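Local coordinates for Ika8 (Synthetic construct, PDB 6G6O), which folds as a computationally designed, symmetrical eight-bladed beta-propeller of WD40 type and has no known biological function, at residues V109-K118 / D130-L141; V169-T179 / S190-D201. All coordinates share one frame; numbering follows the deposited sequence.

In the fold
Following the chain from the N terminus, contact 1 comes first: residues 109-118 run from the second to the third strand of one propeller blade, and residues 130-141 leave that blade's outermost strand and enter the innermost strand, 138-144, of the next. The loop it closes is short and spans a hairpin. Contact 2 opens only afterwards, so the two follow in series and neither nests nor crosses. Residues 169-179 repeat the same outer-to-inner crossing one blade further on, but there they pack against the blade they enter, closing over the hairpin of strands 178-184 and 187-192. The middle blade, strands 138-144 to 167-170, is common to both, and Thr139 OG1 probably hydrogen-bonds Ile178 O between them.

Contact 1: residues V109-K118 / D130-L141; sequences VSGAADGTIK and DHDGHQSEVTAL
The outer hairpin of a propeller blade, strands 117-121 and 127-131, is paired here through Ile117 and His131, whose backbones exchange hydrogen bonds; Ile117 N reaches His131 O at 3.2 Å and 169°. The His131 CG sits between backbone N and carbonyl carbon (chi1 43°), which folds the imidazole back over the hairpin, with Ile117 O 3.4 Å above the centre of one face. Its NE2 presses against Ile117 CB at 3.3 Å and is buried with no polar partner, while Trp160 of the next blade meets the ring. Replacing His131 by an alanine is likely to open a gap beside Ile117 and leave Trp160 without its neighbouring ring. Ile117 CD1 meets the edge of the His134 ring in plane, 3.6 Å from CD2; Ser150 and Thr156 hold that ring's nitrogens. Along the turn, His134 N bonds Gly115 O almost straight (176°), although from above the carbonyl plane, and a side chain on Gly115 would collide with His134 O. Ala112 O takes Val138 N and Gly115 N from opposite faces. Deeper in, Leu141 CD1 lies 3.7 Å from Val109 CG1. Such a passage from outermost to innermost strand is the blade-to-blade junction of WD40 propellers.

Contact 2: residues V169-T179 / S190-D201; sequences VSLEGHQSAIT and SGAADGTIKVWD
His174, on the loop entering the blade, plugs into the hairpin of strands 187-192 and 197-201, and the packing round its ring is tight. The ND1 donates to Thr196 OG1 in the ring plane (3.1 Å, 164°). Thr196 OG1 in turn donates to Asp194 OD1 at 2.7 Å from the syn side, tilted out of the carboxylate plane; the same oxygen accepts from Thr196 N, which makes the Asx turn. On the other edge, NE2 and Ser190 OG are hydrogen-bonded, with the donor undecided and the modelled separation too short to be trusted. Ser190 OG also accepts from Trp200 NE1 at 3.2 Å, in the indole plane. Lys198 CD lies over one imidazole face in a CH-pi contact; the extended chain then carries NZ to Gly173 O at 2.9 Å, in the carbonyl plane. Leu171 CB covers the six-membered ring of Trp200, 4.2 Å from its centroid. Backbone bonds from Ala193 N to Ala177 O and from Thr179 N to Gly191 O close the inner end. The solvent side, past Glu172 and Gln175, is looser and wet: exposed Glu172 stays short of a salt bridge with Lys198, and one water links Gln175 N to Asp194 OD2, while another joins Gln175 NE2 and, weakly, Lys198 NZ. This Trp-Ser-His-Asp chain, with a threonine between histidine and aspartate, closely resembles the structural tetrad of WD40 blades.

Contact 1: residues V109-K118 / D130-L141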
ATOM      1  N   VAL A 109      -3.685  -2.197  12.893  1.00 18.12           N
ATOM      2  CA  VAL A 109      -2.398  -1.635  13.283  1.00 15.19           C
ATOM      3  C   VAL A 109      -2.185  -0.368  12.467  1.00 19.65           C
ATOM      4  O   VAL A 109      -2.173  -0.411  11.231  1.00 20.70           O
ATOM      5  CB  VAL A 109      -1.252  -2.635  13.066  1.00 19.24           C
ATOM      6  CG1 VAL A 109       0.057  -2.046  13.545  1.00 16.73           C
ATOM      7  CG2 VAL A 109      -1.546  -3.939  13.785  1.00 21.43           C
ATOM      8  N   SER A 110      -2.026   0.761  13.155  1.00 17.72           N
ATOM      9  CA  SER A 110      -1.835   2.051  12.508  1.00 14.49           C
ATOM     10  C   SER A 110      -0.458   2.598  12.849  1.00 19.17           C
ATOM     11  O   SER A 110      -0.056   2.599  14.017  1.00 16.44           O
ATOM     12  CB  SER A 110      -2.920   3.045  12.931  1.00 14.67           C
ATOM     13  OG  SER A 110      -3.035   3.111  14.341  1.00 18.41           O
ATOM     14  N   GLY A 111       0.265   3.049  11.823  1.00 14.20           N
ATOM     15  CA  GLY A 111       1.512   3.752  12.006  1.00 15.67           C
ATOM     16  C   GLY A 111       1.322   5.246  11.818  1.00 17.39           C
ATOM     17  O   GLY A 111       0.397   5.691  11.143  1.00 17.12           O
ATOM     18  N   ALA A 112       2.209   6.023  12.431  1.00 12.63           N
ATOM     19  CA  ALA A 112       2.098   7.473  12.416  1.00 14.66           C
ATOM     20  C   ALA A 112       3.418   8.091  11.980  1.00 13.68           C
ATOM     21  O   ALA A 112       4.456   7.429  11.926  1.00 16.52           O
ATOM     22  CB  ALA A 112       1.684   8.018  13.786  1.00 17.32           C
ATOM     23  N   ALA A 113       3.363   9.391  11.676  1.00 21.88           N
ATOM     24  CA  ALA A 113       4.540  10.110  11.205  1.00 18.76           C
ATOM     25  C   ALA A 113       5.544  10.382  12.317  1.00 22.14           C
ATOM     26  O   ALA A 113       6.713  10.655  12.026  1.00 17.01           O
ATOM     27  CB  ALA A 113       4.125  11.426  10.546  1.00 18.73           C
ATOM     28  N   ASP A 114       5.119  10.329  13.577  1.00 24.84           N
ATOM     29  CA  ASP A 114       6.052  10.459  14.686  1.00 19.32           C
ATOM     30  C   ASP A 114       6.732   9.143  15.034  1.00 21.05           C
ATOM     31  O   ASP A 114       7.584   9.119  15.929  1.00 19.11           O
ATOM     32  CB  ASP A 114       5.337  11.028  15.919  1.00 21.24           C
ATOM     33  CG  ASP A 114       4.185  10.156  16.401  1.00 22.31           C
ATOM     34  OD1 ASP A 114       4.006   9.031  15.888  1.00 24.84           O
ATOM     35  OD2 ASP A 114       3.452  10.604  17.308  1.00 22.36           O
ATOM     36  N   GLY A 115       6.378   8.056  14.351  1.00 18.82           N
ATOM     37  CA  GLY A 115       6.950   6.753  14.599  1.00 15.76           C
ATOM     38  C   GLY A 115       6.101   5.840  15.452  1.00 11.74           C
ATOM     39  O   GLY A 115       6.421   4.652  15.564  1.00 20.43           O
ATOM     40  N   THR A 116       5.027   6.352  16.043  1.00 18.05           N
ATOM     41  CA  THR A 116       4.214   5.549  16.942  1.00 19.62           C
ATOM     42  C   THR A 116       3.421   4.502  16.174  1.00 18.71           C
ATOM     43  O   THR A 116       2.965   4.740  15.052  1.00 20.08           O
ATOM     44  CB  THR A 116       3.263   6.443  17.737  1.00 21.31           C
ATOM     45  OG1 THR A 116       2.646   7.389  16.857  1.00 24.35           O
ATOM     46  CG2 THR A 116       4.024   7.192  18.822  1.00 24.74           C
ATOM     47  N   ILE A 117       3.263   3.333  16.787  1.00 19.15           N
ATOM     48  CA  ILE A 117       2.480   2.238  16.231  1.00 17.49           C
ATOM     49  C   ILE A 117       1.464   1.810  17.278  1.00 18.31           C
ATOM     50  O   ILE A 117       1.834   1.502  18.415  1.00 20.30           O
ATOM     51  CB  ILE A 117       3.364   1.047  15.821  1.00 18.55           C
ATOM     52  CG1 ILE A 117       4.484   1.500  14.889  1.00 21.36           C
ATOM     53  CG2 ILE A 117       2.528  -0.029  15.159  1.00 24.19           C
ATOM     54  CD1 ILE A 117       5.537   0.447  14.661  1.00 21.19           C
ATOM     55  N   LYS A 118       0.191   1.798  16.901  1.00 18.09           N
ATOM     56  CA  LYS A 118      -0.880   1.423  17.808  1.00 14.38           C
ATOM     57  C   LYS A 118      -1.649   0.242  17.237  1.00 19.89           C
ATOM     58  O   LYS A 118      -1.754   0.077  16.018  1.00 16.75           O
ATOM     59  CB  LYS A 118      -1.832   2.595  18.069  1.00 14.90           C
ATOM     60  CG  LYS A 118      -1.215   3.721  18.886  1.00 15.61           C
ATOM     61  CD  LYS A 118      -2.272   4.708  19.342  1.00 14.87           C
ATOM     62  CE  LYS A 118      -1.660   5.893  20.068  1.00 18.89           C
ATOM     63  NZ  LYS A 118      -2.708   6.822  20.572  1.00 24.02           N
ATOM     64  N   ASP A 130       0.247   0.245  22.419  1.00 29.80           N
ATOM     65  CA  ASP A 130       0.558   1.628  22.054  1.00 23.53           C
ATOM     66  C   ASP A 130       2.043   1.843  22.356  1.00 33.83           C
ATOM     67  O   ASP A 130       2.419   2.406  23.387  1.00 44.71           O
ATOM     68  CB  ASP A 130      -0.335   2.611  22.813  1.00 20.25           C
ATOM     69  CG  ASP A 130       0.089   4.058  22.636  1.00 24.44           C
ATOM     70  OD1 ASP A 130       0.736   4.382  21.618  1.00 34.36           O
ATOM     71  OD2 ASP A 130      -0.227   4.874  23.527  1.00 29.72           O
ATOM     72  N   HIS A 131       2.898   1.379  21.451  1.00 31.86           N
ATOM     73  CA  HIS A 131       4.336   1.504  21.628  1.00 33.31           C
ATOM     74  C   HIS A 131       4.886   2.641  20.776  1.00 41.69           C
ATOM     75  O   HIS A 131       4.303   3.023  19.757  1.00 30.07           O
ATOM     76  CB  HIS A 131       5.056   0.197  21.281  1.00 32.71           C
ATOM     77  CG  HIS A 131       4.559  -0.466  20.035  1.00 29.36           C
ATOM     78  ND1 HIS A 131       3.377  -1.173  19.988  1.00 32.73           N
ATOM     79  CD2 HIS A 131       5.096  -0.549  18.794  1.00 33.73           C
ATOM     80  CE1 HIS A 131       3.200  -1.653  18.769  1.00 27.85           C
ATOM     81  NE2 HIS A 131       4.231  -1.290  18.026  1.00 31.68           N
ATOM     82  N   ASP A 132       6.020   3.189  21.219  1.00 40.16           N
ATOM     83  CA  ASP A 132       6.672   4.259  20.476  1.00 33.08           C
ATOM     84  C   ASP A 132       7.164   3.790  19.115  1.00 30.60           C
ATOM     85  O   ASP A 132       7.329   4.616  18.211  1.00 38.68           O
ATOM     86  CB  ASP A 132       7.838   4.823  21.289  1.00 44.78           C
ATOM     87  CG  ASP A 132       7.412   5.301  22.663  1.00 47.65           C
ATOM     88  OD1 ASP A 132       6.668   6.301  22.741  1.00 45.03           O
ATOM     89  OD2 ASP A 132       7.817   4.672  23.663  1.00 40.78           O
ATOM     90  N   GLY A 133       7.400   2.490  18.952  1.00 26.21           N
ATOM     91  CA  GLY A 133       7.796   1.934  17.674  1.00 22.67           C
ATOM     92  C   GLY A 133       9.117   2.459  17.155  1.00 23.53           C
ATOM     93  O   GLY A 133      10.185   1.999  17.571  1.00 23.63           O
ATOM     94  N   HIS A 134       9.056   3.428  16.251  1.00 20.02           N
ATOM     95  CA  HIS A 134      10.236   3.974  15.600  1.00 15.68           C
ATOM     96  C   HIS A 134      10.443   5.427  16.006  1.00 16.86           C
ATOM     97  O   HIS A 134       9.515   6.120  16.428  1.00 21.50           O
ATOM     98  CB  HIS A 134      10.116   3.875  14.074  1.00 18.71           C
ATOM     99  CG  HIS A 134       9.835   2.490  13.576  1.00 13.23           C
ATOM    100  ND1 HIS A 134      10.768   1.743  12.892  1.00 13.33           N
ATOM    101  CD2 HIS A 134       8.725   1.720  13.660  1.00 16.08           C
ATOM    102  CE1 HIS A 134      10.247   0.571  12.578  1.00 12.43           C
ATOM    103  NE2 HIS A 134       9.008   0.531  13.033  1.00 15.21           N
ATOM    104  N   GLN A 135      11.694   5.877  15.880  1.00 15.46           N
ATOM    105  CA  GLN A 135      12.037   7.288  15.995  1.00 19.93           C
ATOM    106  C   GLN A 135      12.005   7.992  14.648  1.00 19.48           C
ATOM    107  O   GLN A 135      12.764   8.945  14.423  1.00 19.10           O
ATOM    108  CB  GLN A 135      13.409   7.448  16.649  1.00 24.40           C
ATOM    109  CG  GLN A 135      13.463   6.993  18.096  1.00 21.99           C
ATOM    110  CD  GLN A 135      14.777   7.347  18.758  1.00 23.25           C
ATOM    111  OE1 GLN A 135      15.805   6.720  18.499  1.00 27.36           O
ATOM    112  NE2 GLN A 135      14.754   8.361  19.616  1.00 28.42           N
ATOM    113  N   SER A 136      11.146   7.533  13.742  1.00 21.47           N
ATOM    114  CA  SER A 136      11.070   8.055  12.388  1.00 18.01           C
ATOM    115  C   SER A 136       9.704   7.697  11.828  1.00 16.97           C
ATOM    116  O   SER A 136       9.035   6.783  12.317  1.00 15.23           O
ATOM    117  CB  SER A 136      12.187   7.489  11.504  1.00 16.22           C
ATOM    118  OG  SER A 136      12.267   8.176  10.268  1.00 27.43           O
ATOM    119  N   GLU A 137       9.304   8.429  10.792  1.00 20.70           N
ATOM    120  CA  GLU A 137       7.995   8.228  10.183  1.00 13.42           C
ATOM    121  C   GLU A 137       7.844   6.796   9.689  1.00 12.28           C
ATOM    122  O   GLU A 137       8.665   6.309   8.907  1.00 18.50           O
ATOM    123  CB  GLU A 137       7.805   9.211   9.031  1.00 24.59           C
ATOM    124  CG  GLU A 137       6.460   9.102   8.343  1.00 22.61           C
ATOM    125  CD  GLU A 137       6.309  10.096   7.215  1.00 20.13           C
ATOM    126  OE1 GLU A 137       5.845   9.692   6.128  1.00 29.86           O
ATOM    127  OE2 GLU A 137       6.659  11.278   7.415  1.00 26.06           O
ATOM    128  N   VAL A 138       6.794   6.122  10.155  1.00 13.52           N
ATOM    129  CA  VAL A 138       6.500   4.771   9.693  1.00 14.17           C
ATOM    130  C   VAL A 138       6.047   4.838   8.241  1.00 16.64           C
ATOM    131  O   VAL A 138       5.046   5.488   7.917  1.00 20.47           O
ATOM    132  CB  VAL A 138       5.436   4.108  10.576  1.00 13.25           C
ATOM    133  CG1 VAL A 138       5.215   2.666  10.149  1.00 17.70           C
ATOM    134  CG2 VAL A 138       5.839   4.182  12.043  1.00 17.69           C
ATOM    135  N   THR A 139       6.785   4.166   7.356  1.00 21.29           N
ATOM    136  CA  THR A 139       6.468   4.173   5.937  1.00 17.21           C
ATOM    137  C   THR A 139       5.850   2.878   5.435  1.00 16.01           C
ATOM    138  O   THR A 139       5.220   2.890   4.374  1.00 25.92           O
ATOM    139  CB  THR A 139       7.727   4.473   5.110  1.00 18.53           C
ATOM    140  OG1 THR A 139       8.700   3.443   5.324  1.00 21.05           O
ATOM    141  CG2 THR A 139       8.320   5.816   5.505  1.00 13.36           C
ATOM    142  N   ALA A 140       6.003   1.773   6.163  1.00 18.67           N
ATOM    143  CA  ALA A 140       5.473   0.487   5.735  1.00 17.21           C
ATOM    144  C   ALA A 140       4.931  -0.268   6.938  1.00 23.61           C
ATOM    145  O   ALA A 140       5.446  -0.144   8.052  1.00 26.05           O
ATOM    146  CB  ALA A 140       6.540  -0.352   5.021  1.00 17.21           C
ATOM    147  N   LEU A 141       3.888  -1.062   6.701  1.00 24.05           N
ATOM    148  CA  LEU A 141       3.212  -1.789   7.774  1.00 24.60           C
ATOM    149  C   LEU A 141       2.592  -3.051   7.193  1.00 26.08           C
ATOM    150  O   LEU A 141       1.625  -2.970   6.430  1.00 32.38           O
ATOM    151  CB  LEU A 141       2.144  -0.922   8.435  1.00 26.29           C
ATOM    152  CG  LEU A 141       2.381  -0.408   9.856  1.00 26.55           C
ATOM    153  CD1 LEU A 141       1.052  -0.085  10.519  1.00 21.43           C
ATOM    154  CD2 LEU A 141       3.159  -1.419  10.682  1.00 23.73           C
TER

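Contact 2: residues V169-T179 / S190-D201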
ATOM      1  N   VAL A 169      12.468 -10.355  17.142  1.00 36.36           N
ATOM      2  CA  VAL A 169      13.861 -10.305  16.720  1.00 28.93           C
ATOM      3  C   VAL A 169      14.212  -8.860  16.389  1.00 28.11           C
ATOM      4  O   VAL A 169      13.341  -8.000  16.253  1.00 33.62           O
ATOM      5  CB  VAL A 169      14.142 -11.215  15.505  1.00 38.42           C
ATOM      6  CG1 VAL A 169      14.137 -12.678  15.919  1.00 41.94           C
ATOM      7  CG2 VAL A 169      13.124 -10.957  14.406  1.00 40.03           C
ATOM      8  N   SER A 170      15.510  -8.602  16.258  1.00 30.42           N
ATOM      9  CA  SER A 170      16.022  -7.285  15.906  1.00 27.51           C
ATOM     10  C   SER A 170      16.742  -7.376  14.570  1.00 25.72           C
ATOM     11  O   SER A 170      17.616  -8.230  14.386  1.00 35.15           O
ATOM     12  CB  SER A 170      16.962  -6.750  16.990  1.00 40.35           C
ATOM     13  OG  SER A 170      18.155  -7.509  17.055  1.00 55.16           O
ATOM     14  N   LEU A 171      16.373  -6.498  13.642  1.00 27.66           N
ATOM     15  CA  LEU A 171      16.913  -6.502  12.290  1.00 23.26           C
ATOM     16  C   LEU A 171      17.795  -5.280  12.073  1.00 23.63           C
ATOM     17  O   LEU A 171      17.489  -4.187  12.561  1.00 24.75           O
ATOM     18  CB  LEU A 171      15.785  -6.526  11.255  1.00 23.20           C
ATOM     19  CG  LEU A 171      14.687  -7.565  11.495  1.00 20.15           C
ATOM     20  CD1 LEU A 171      13.568  -7.410  10.478  1.00 24.48           C
ATOM     21  CD2 LEU A 171      15.258  -8.974  11.455  1.00 25.96           C
ATOM     22  N   GLU A 172      18.892  -5.473  11.336  1.00 25.84           N
ATOM     23  CA  GLU A 172      19.812  -4.372  11.074  1.00 26.55           C
ATOM     24  C   GLU A 172      19.163  -3.287  10.224  1.00 28.34           C
ATOM     25  O   GLU A 172      19.544  -2.114  10.319  1.00 32.03           O
ATOM     26  CB  GLU A 172      21.079  -4.900  10.397  1.00 31.11           C
ATOM     27  CG  GLU A 172      22.135  -3.840  10.116  1.00 39.52           C
ATOM     28  CD  GLU A 172      23.379  -4.411   9.460  1.00 45.10           C
ATOM     29  OE1 GLU A 172      24.493  -3.955   9.797  1.00 50.29           O
ATOM     30  OE2 GLU A 172      23.244  -5.316   8.609  1.00 42.75           O
ATOM     31  N   GLY A 173      18.183  -3.650   9.400  1.00 26.19           N
ATOM     32  CA  GLY A 173      17.503  -2.656   8.598  1.00 21.20           C
ATOM     33  C   GLY A 173      18.366  -2.150   7.453  1.00 18.19           C
ATOM     34  O   GLY A 173      19.370  -2.751   7.067  1.00 19.95           O
ATOM     35  N   HIS A 174      17.954  -1.008   6.915  1.00 19.65           N
ATOM     36  CA  HIS A 174      18.595  -0.406   5.757  1.00 21.36           C
ATOM     37  C   HIS A 174      19.182   0.948   6.131  1.00 19.72           C
ATOM     38  O   HIS A 174      18.921   1.494   7.206  1.00 23.16           O
ATOM     39  CB  HIS A 174      17.599  -0.241   4.601  1.00 26.69           C
ATOM     40  CG  HIS A 174      16.940  -1.518   4.179  1.00 13.72           C
ATOM     41  ND1 HIS A 174      17.093  -2.050   2.917  1.00 17.19           N
ATOM     42  CD2 HIS A 174      16.125  -2.366   4.848  1.00 17.41           C
ATOM     43  CE1 HIS A 174      16.401  -3.171   2.829  1.00 17.65           C
ATOM     44  NE2 HIS A 174      15.804  -3.386   3.987  1.00 18.30           N
ATOM     45  N   GLN A 175      19.989   1.489   5.222  1.00 22.52           N
ATOM     46  CA  GLN A 175      20.485   2.852   5.325  1.00 24.27           C
ATOM     47  C   GLN A 175      19.613   3.845   4.566  1.00 24.73           C
ATOM     48  O   GLN A 175      20.032   4.988   4.356  1.00 30.08           O
ATOM     49  CB  GLN A 175      21.925   2.937   4.812  1.00 33.18           C
ATOM     50  CG  GLN A 175      22.858   1.876   5.368  1.00 29.32           C
ATOM     51  CD  GLN A 175      24.246   1.951   4.756  1.00 34.94           C
ATOM     52  OE1 GLN A 175      24.845   3.024   4.678  1.00 35.50           O
ATOM     53  NE2 GLN A 175      24.761   0.808   4.315  1.00 32.43           N
ATOM     54  N   SER A 176      18.418   3.434   4.146  1.00 29.51           N
ATOM     55  CA  SER A 176      17.519   4.291   3.389  1.00 23.59           C
ATOM     56  C   SER A 176      16.085   3.988   3.792  1.00 20.75           C
ATOM     57  O   SER A 176      15.780   2.916   4.319  1.00 20.81           O
ATOM     58  CB  SER A 176      17.696   4.101   1.878  1.00 29.59           C
ATOM     59  OG  SER A 176      16.916   5.034   1.151  1.00 30.68           O
ATOM     60  N   ALA A 177      15.204   4.949   3.520  1.00 27.18           N
ATOM     61  CA  ALA A 177      13.807   4.835   3.916  1.00 20.70           C
ATOM     62  C   ALA A 177      13.176   3.570   3.348  1.00 18.70           C
ATOM     63  O   ALA A 177      13.371   3.227   2.180  1.00 27.47           O
ATOM     64  CB  ALA A 177      13.026   6.064   3.451  1.00 22.23           C
ATOM     65  N   ILE A 178      12.421   2.871   4.194  1.00 18.12           N
ATOM     66  CA  ILE A 178      11.733   1.660   3.768  1.00 19.05           C
ATOM     67  C   ILE A 178      10.550   2.039   2.890  1.00 24.18           C
ATOM     68  O   ILE A 178       9.743   2.905   3.250  1.00 21.18           O
ATOM     69  CB  ILE A 178      11.277   0.843   4.985  1.00 18.65           C
ATOM     70  CG1 ILE A 178      12.449   0.594   5.935  1.00 19.55           C
ATOM     71  CG2 ILE A 178      10.649  -0.467   4.542  1.00 18.26           C
ATOM     72  CD1 ILE A 178      13.613  -0.112   5.291  1.00 15.54           C
ATOM     73  N   THR A 179      10.441   1.393   1.731  1.00 24.48           N
ATOM     74  CA  THR A 179       9.318   1.619   0.829  1.00 22.09           C
ATOM     75  C   THR A 179       8.276   0.510   0.893  1.00 22.92           C
ATOM     76  O   THR A 179       7.079   0.792   0.792  1.00 24.69           O
ATOM     77  CB  THR A 179       9.813   1.775  -0.613  1.00 21.34           C
ATOM     78  OG1 THR A 179      10.378   0.541  -1.068  1.00 27.34           O
ATOM     79  CG2 THR A 179      10.866   2.869  -0.699  1.00 18.30           C
ATOM     80  N   SER A 190      12.525  -6.892   3.075  1.00 24.88           N
ATOM     81  CA  SER A 190      12.274  -5.460   3.094  1.00 20.06           C
ATOM     82  C   SER A 190      12.993  -4.812   1.922  1.00 14.07           C
ATOM     83  O   SER A 190      14.001  -5.325   1.432  1.00 19.07           O
ATOM     84  CB  SER A 190      12.732  -4.816   4.413  1.00 18.35           C
ATOM     85  OG  SER A 190      14.137  -4.920   4.573  1.00 23.41           O
ATOM     86  N   GLY A 191      12.460  -3.692   1.476  1.00 21.00           N
ATOM     87  CA  GLY A 191      13.077  -2.928   0.403  1.00 16.66           C
ATOM     88  C   GLY A 191      13.135  -1.464   0.757  1.00 16.71           C
ATOM     89  O   GLY A 191      12.176  -0.900   1.284  1.00 20.23           O
ATOM     90  N   ALA A 192      14.276  -0.848   0.468  1.00 20.54           N
ATOM     91  CA  ALA A 192      14.518   0.549   0.790  1.00 21.46           C
ATOM     92  C   ALA A 192      14.547   1.386  -0.483  1.00 24.41           C
ATOM     93  O   ALA A 192      14.641   0.869  -1.598  1.00 27.49           O
ATOM     94  CB  ALA A 192      15.828   0.709   1.569  1.00 24.92           C
ATOM     95  N   ALA A 193      14.477   2.704  -0.291  1.00 22.62           N
ATOM     96  CA  ALA A 193      14.402   3.641  -1.406  1.00 27.30           C
ATOM     97  C   ALA A 193      15.669   3.676  -2.251  1.00 30.56           C
ATOM     98  O   ALA A 193      15.629   4.216  -3.362  1.00 33.02           O
ATOM     99  CB  ALA A 193      14.093   5.045  -0.884  1.00 24.93           C
ATOM    100  N   ASP A 194      16.780   3.126  -1.768  1.00 31.33           N
ATOM    101  CA  ASP A 194      18.030   3.129  -2.516  1.00 27.10           C
ATOM    102  C   ASP A 194      18.171   1.924  -3.437  1.00 25.27           C
ATOM    103  O   ASP A 194      19.238   1.734  -4.029  1.00 33.12           O
ATOM    104  CB  ASP A 194      19.224   3.192  -1.557  1.00 32.38           C
ATOM    105  CG  ASP A 194      19.158   2.135  -0.469  1.00 30.06           C
ATOM    106  OD1 ASP A 194      18.274   1.258  -0.535  1.00 28.06           O
ATOM    107  OD2 ASP A 194      19.993   2.187   0.460  1.00 39.25           O
ATOM    108  N   GLY A 195      17.126   1.111  -3.570  1.00 27.86           N
ATOM    109  CA  GLY A 195      17.168  -0.061  -4.413  1.00 23.05           C
ATOM    110  C   GLY A 195      17.580  -1.338  -3.716  1.00 28.52           C
ATOM    111  O   GLY A 195      17.450  -2.416  -4.310  1.00 34.08           O
ATOM    112  N   THR A 196      18.065  -1.260  -2.481  1.00 27.15           N
ATOM    113  CA  THR A 196      18.505  -2.456  -1.776  1.00 26.13           C
ATOM    114  C   THR A 196      17.311  -3.294  -1.337  1.00 22.38           C
ATOM    115  O   THR A 196      16.259  -2.765  -0.969  1.00 24.86           O
ATOM    116  CB  THR A 196      19.354  -2.083  -0.559  1.00 27.80           C
ATOM    117  OG1 THR A 196      18.588  -1.260   0.329  1.00 28.89           O
ATOM    118  CG2 THR A 196      20.604  -1.331  -0.990  1.00 25.08           C
ATOM    119  N   ILE A 197      17.481  -4.613  -1.381  1.00 18.59           N
ATOM    120  CA  ILE A 197      16.472  -5.560  -0.929  1.00 21.70           C
ATOM    121  C   ILE A 197      17.148  -6.541   0.016  1.00 24.72           C
ATOM    122  O   ILE A 197      18.148  -7.170  -0.347  1.00 29.04           O
ATOM    123  CB  ILE A 197      15.808  -6.300  -2.107  1.00 30.82           C
ATOM    124  CG1 ILE A 197      14.808  -5.381  -2.818  1.00 23.03           C
ATOM    125  CG2 ILE A 197      15.129  -7.579  -1.627  1.00 26.77           C
ATOM    126  CD1 ILE A 197      13.413  -5.413  -2.236  1.00 23.16           C
ATOM    127  N   LYS A 198      16.608  -6.670   1.225  1.00 24.94           N
ATOM    128  CA  LYS A 198      17.220  -7.474   2.273  1.00 27.06           C
ATOM    129  C   LYS A 198      16.238  -8.531   2.753  1.00 25.41           C
ATOM    130  O   LYS A 198      15.088  -8.219   3.076  1.00 24.00           O
ATOM    131  CB  LYS A 198      17.676  -6.589   3.434  1.00 22.54           C
ATOM    132  CG  LYS A 198      18.805  -5.643   3.055  1.00 21.60           C
ATOM    133  CD  LYS A 198      19.451  -5.018   4.276  1.00 23.94           C
ATOM    134  CE  LYS A 198      20.605  -4.116   3.883  1.00 21.36           C
ATOM    135  NZ  LYS A 198      21.340  -3.616   5.075  1.00 34.62           N
ATOM    136  N   VAL A 199      16.701  -9.778   2.799  1.00 31.07           N
ATOM    137  CA  VAL A 199      15.897 -10.920   3.216  1.00 30.78           C
ATOM    138  C   VAL A 199      16.393 -11.365   4.584  1.00 30.78           C
ATOM    139  O   VAL A 199      17.567 -11.723   4.742  1.00 30.95           O
ATOM    140  CB  VAL A 199      15.976 -12.067   2.197  1.00 29.44           C
ATOM    141  CG1 VAL A 199      15.369 -13.334   2.773  1.00 27.35           C
ATOM    142  CG2 VAL A 199      15.277 -11.668   0.911  1.00 25.97           C
ATOM    143  N   TRP A 200      15.503 -11.344   5.571  1.00 26.19           N
ATOM    144  CA  TRP A 200      15.859 -11.605   6.956  1.00 27.89           C
ATOM    145  C   TRP A 200      15.279 -12.929   7.426  1.00 32.13           C
ATOM    146  O   TRP A 200      14.384 -13.504   6.802  1.00 36.10           O
ATOM    147  CB  TRP A 200      15.361 -10.486   7.873  1.00 26.17           C
ATOM    148  CG  TRP A 200      15.701  -9.125   7.391  1.00 25.75           C
ATOM    149  CD1 TRP A 200      14.939  -8.323   6.596  1.00 26.93           C
ATOM    150  CD2 TRP A 200      16.896  -8.393   7.674  1.00 22.47           C
ATOM    151  NE1 TRP A 200      15.587  -7.135   6.364  1.00 30.13           N
ATOM    152  CE2 TRP A 200      16.791  -7.153   7.017  1.00 24.66           C
ATOM    153  CE3 TRP A 200      18.046  -8.666   8.421  1.00 27.17           C
ATOM    154  CZ2 TRP A 200      17.790  -6.188   7.083  1.00 24.51           C
ATOM    155  CZ3 TRP A 200      19.038  -7.706   8.485  1.00 27.22           C
ATOM    156  CH2 TRP A 200      18.904  -6.483   7.819  1.00 26.36           C
ATOM    157  N   ASP A 201      15.800 -13.398   8.554  1.00 39.87           N
ATOM    158  CA  ASP A 201      15.283 -14.579   9.226  1.00 33.64           C
ATOM    159  C   ASP A 201      14.431 -14.124  10.405  1.00 34.15           C
ATOM    160  O   ASP A 201      14.922 -13.419  11.291  1.00 43.97           O
ATOM    161  CB  ASP A 201      16.418 -15.494   9.683  1.00 36.84           C
ATOM    162  CG  ASP A 201      15.931 -16.871  10.080  1.00 39.44           C
ATOM    163  OD1 ASP A 201      15.273 -16.992  11.134  1.00 43.33           O
ATOM    164  OD2 ASP A 201      16.191 -17.839   9.334  1.00 37.48           O
TER
HETATM  165  O   HOH W   1      20.629   0.505   3.007  1.00 28.62           O
HETATM  166  O   HOH W   2      22.832  -1.454   3.113  1.00 32.82           O